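Local structure of GMP reductase (Trypanosoma brucei brucei, 6JIG) at residues Phe97-Pro102 with Leu203-Thr208. The protein probably catalyses the NADPH-dependent reductive deamination of GMP to IMP, and is regulated allosterically by guanine nucleotides that bind its paired CBS motifs. The protein carries 1 engineered substitution. Numbering follows the deposited sequence.
Sequences FLIESP and LLYLVT. With 5GP (guanosine-5'-monophosphate), chain C.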
loop_
_atom_site.group_PDB
_atom_site.type_symbol
_atom_site.label_atom_id
_atom_site.label_comp_id
_atom_site.label_asym_id
_atom_site.label_seq_id
_atom_site.Cartn_x
_atom_site.Cartn_y
_atom_site.Cartn_z
ATOM N N PHE A 97 1.738 12.221 55.856
ATOM C CA PHE A 97 1.506 13.326 56.789
ATOM C C PHE A 97 2.675 13.336 57.768
ATOM O O PHE A 97 3.525 14.230 57.724
ATOM C CB PHE A 97 0.157 13.209 57.496
ATOM C CG PHE A 97 -0.095 14.335 58.462
ATOM C CD1 PHE A 97 -0.036 15.651 58.031
ATOM C CD2 PHE A 97 -0.350 14.084 59.800
ATOM C CE1 PHE A 97 -0.243 16.712 58.918
ATOM C CE2 PHE A 97 -0.563 15.137 60.688
ATOM C CZ PHE A 97 -0.511 16.452 60.239
ATOM N N LEU A 98 2.753 12.323 58.622
ATOM C CA LEU A 98 3.922 12.107 59.468
ATOM C C LEU A 98 4.879 11.182 58.726
ATOM O O LEU A 98 4.553 10.017 58.472
ATOM C CB LEU A 98 3.523 11.501 60.811
ATOM C CG LEU A 98 2.558 12.277 61.710
ATOM C CD1 LEU A 98 2.430 11.552 63.048
ATOM C CD2 LEU A 98 3.030 13.687 61.929
ATOM N N ILE A 99 6.049 11.696 58.364
ATOM C CA ILE A 99 7.061 10.867 57.715
ATOM C C ILE A 99 7.759 10.037 58.782
ATOM O O ILE A 99 8.416 10.583 59.677
ATOM C CB ILE A 99 8.070 11.721 56.935
ATOM C CG1 ILE A 99 7.349 12.600 55.916
ATOM C CG2 ILE A 99 9.094 10.828 56.247
ATOM C CD1 ILE A 99 8.210 13.744 55.379
ATOM N N GLU A 100 7.621 8.715 58.689
ATOM C CA GLU A 100 8.331 7.834 59.596
ATOM C C GLU A 100 9.749 7.619 59.088
ATOM O O GLU A 100 10.007 7.647 57.881
ATOM C CB GLU A 100 7.604 6.495 59.741
ATOM C CG GLU A 100 6.243 6.599 60.426
ATOM C CD GLU A 100 5.672 5.240 60.834
ATOM O OE1 GLU A 100 6.292 4.203 60.508
ATOM O OE2 GLU A 100 4.600 5.214 61.478
ATOM N N SER A 101 10.671 7.428 60.026
ATOM C CA SER A 101 12.086 7.233 59.727
ATOM C C SER A 101 12.615 8.230 58.688
ATOM O O SER A 101 13.166 7.824 57.658
ATOM C CB SER A 101 12.338 5.805 59.275
ATOM O OG SER A 101 11.784 4.893 60.203
ATOM N N PRO A 102 12.458 9.532 58.925
ATOM C CA PRO A 102 12.952 10.511 57.950
ATOM C C PRO A 102 14.455 10.353 57.757
ATOM O O PRO A 102 15.179 9.907 58.654
ATOM C CB PRO A 102 12.592 11.862 58.584
ATOM C CG PRO A 102 12.534 11.585 60.044
ATOM C CD PRO A 102 12.029 10.169 60.184
ATOM N N LEU A 203 14.755 12.321 67.233
ATOM C CA LEU A 203 13.907 12.531 66.064
ATOM C C LEU A 203 12.907 11.387 65.920
ATOM O O LEU A 203 13.301 10.220 65.847
ATOM C CB LEU A 203 14.778 12.636 64.818
ATOM C CG LEU A 203 14.052 12.762 63.482
ATOM C CD1 LEU A 203 13.263 14.063 63.426
ATOM C CD2 LEU A 203 15.074 12.696 62.373
ATOM N N LEU A 204 11.612 11.717 65.873
ATOM C CA LEU A 204 10.561 10.715 65.699
ATOM C C LEU A 204 9.894 10.774 64.331
ATOM O O LEU A 204 9.802 9.747 63.644
ATOM C CB LEU A 204 9.495 10.864 66.794
ATOM C CG LEU A 204 9.995 10.770 68.238
ATOM C CD1 LEU A 204 8.844 11.032 69.190
ATOM C CD2 LEU A 204 10.617 9.406 68.486
ATOM N N TYR A 205 9.416 11.947 63.914
ATOM C CA TYR A 205 8.789 12.116 62.605
ATOM C C TYR A 205 9.257 13.425 61.991
ATOM O O TYR A 205 9.921 14.244 62.637
ATOM C CB TYR A 205 7.252 12.131 62.685
ATOM C CG TYR A 205 6.637 10.944 63.381
ATOM C CD1 TYR A 205 6.462 9.732 62.718
ATOM C CD2 TYR A 205 6.225 11.033 64.701
ATOM C CE1 TYR A 205 5.904 8.636 63.369
ATOM C CE2 TYR A 205 5.662 9.956 65.351
ATOM C CZ TYR A 205 5.506 8.758 64.687
ATOM O OH TYR A 205 4.949 7.687 65.357
ATOM N N LEU A 206 8.866 13.630 60.735
ATOM C CA LEU A 206 9.019 14.910 60.062
ATOM C C LEU A 206 7.722 15.242 59.345
ATOM O O LEU A 206 7.110 14.363 58.723
ATOM C CB LEU A 206 10.189 14.876 59.071
ATOM C CG LEU A 206 10.301 16.099 58.162
ATOM C CD1 LEU A 206 10.718 17.319 59.009
ATOM C CD2 LEU A 206 11.290 15.833 57.018
ATOM N N VAL A 207 7.292 16.499 59.443
ATOM C CA VAL A 207 6.186 17.015 58.643
ATOM C C VAL A 207 6.733 18.112 57.741
ATOM O O VAL A 207 7.424 19.022 58.214
ATOM C CB VAL A 207 5.035 17.545 59.516
ATOM C CG1 VAL A 207 3.806 17.824 58.649
ATOM C CG2 VAL A 207 4.706 16.554 60.630
ATOM N N THR A 208 6.436 18.023 56.444
ATOM C CA THR A 208 6.935 18.979 55.467
ATOM C C THR A 208 5.800 19.809 54.887
ATOM O O THR A 208 4.656 19.352 54.775
ATOM C CB THR A 208 7.670 18.282 54.315
ATOM O OG1 THR A 208 6.717 17.607 53.491
ATOM C CG2 THR A 208 8.653 17.282 54.844
HETATM P P 5GP C . 10.545 18.192 49.279
HETATM O O1P 5GP C . 9.848 19.504 49.554
HETATM O O2P 5GP C . 11.264 17.597 50.473
HETATM O O3P 5GP C . 11.174 18.025 47.909
HETATM O "O5'" 5GP C . 9.366 17.138 49.226
HETATM C "C5'" 5GP C . 9.347 16.124 50.203
HETATM C "C4'" 5GP C . 8.483 14.976 49.790
HETATM O "O4'" 5GP C . 9.256 13.755 49.988
HETATM C "C3'" 5GP C . 7.239 14.853 50.665
HETATM O "O3'" 5GP C . 6.130 14.363 49.911
HETATM C "C2'" 5GP C . 7.683 13.844 51.719
HETATM O "O2'" 5GP C . 6.647 13.156 52.383
HETATM C "C1'" 5GP C . 8.579 12.915 50.898
HETATM N N9 5GP C . 9.549 12.209 51.732
HETATM C C8 5GP C . 9.527 10.886 51.958
HETATM N N7 5GP C . 10.510 10.563 52.816
HETATM C C5 5GP C . 11.143 11.711 53.164
HETATM C C6 5GP C . 12.212 11.979 54.008
HETATM O O6 5GP C . 12.771 11.046 54.621
HETATM N N1 5GP C . 12.632 13.241 54.157
HETATM C C2 5GP C . 12.043 14.251 53.498
HETATM N N2 5GP C . 12.514 15.511 53.691
HETATM N N3 5GP C . 10.992 14.023 52.652
HETATM C C4 5GP C . 10.530 12.755 52.479
HETATM O O HOH W 1 5.018 15.588 55.942
#
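Ile99 and Leu206 are joined by two backbone hydrogen bonds. Ile99 N gives its hydrogen to Leu206 O at 2.9 Å, nearly straight at 163°. The return bond from Leu206 N to Ile99 O is longer, 3.3 Å, and more bent, but uses a lone pair in the carbonyl plane. The same Ile99 O also receives a CA-H contact from Tyr205. Further along, one water bridges Phe97 O and Thr208 N.

On one side, Leu98 covers the ring of Tyr205. Its CD1 sits over the ring centre, 4.1 Å from the centroid, in a CH-pi contact. Its other methyl, CD2, meets Val207 CG2 at 3.6 Å. Glu100 runs alongside Tyr205, with CG near the ring plane at the edge.

The nucleotide side is lined differently. With CG1 anti to the carbonyl carbon (chi1 -56°) and the chain extended beyond it, Ile99 CD1 reaches Thr208 CG2 and the ribose, 3.4 Å from O2' of GMP. CG2 faces the base near N7. Leu206 CD2 lies 3.6 Å from N2 of the base, and Pro102 packs by CB on Leu206 and by CG on Leu203.

Thr208 OG1 caps helix 209-216 through Asp211 N, and Asp211 and Ser210 in turn bind GMP. Strand 193-197 flanks 203-208 on its other edge. The arrangement is the short antiparallel sheet of a tandem CBS pair, in which an edge strand from the start of the first motif joins the strand hairpin of the second; it forms one wall of the GMP site of this regulatory module.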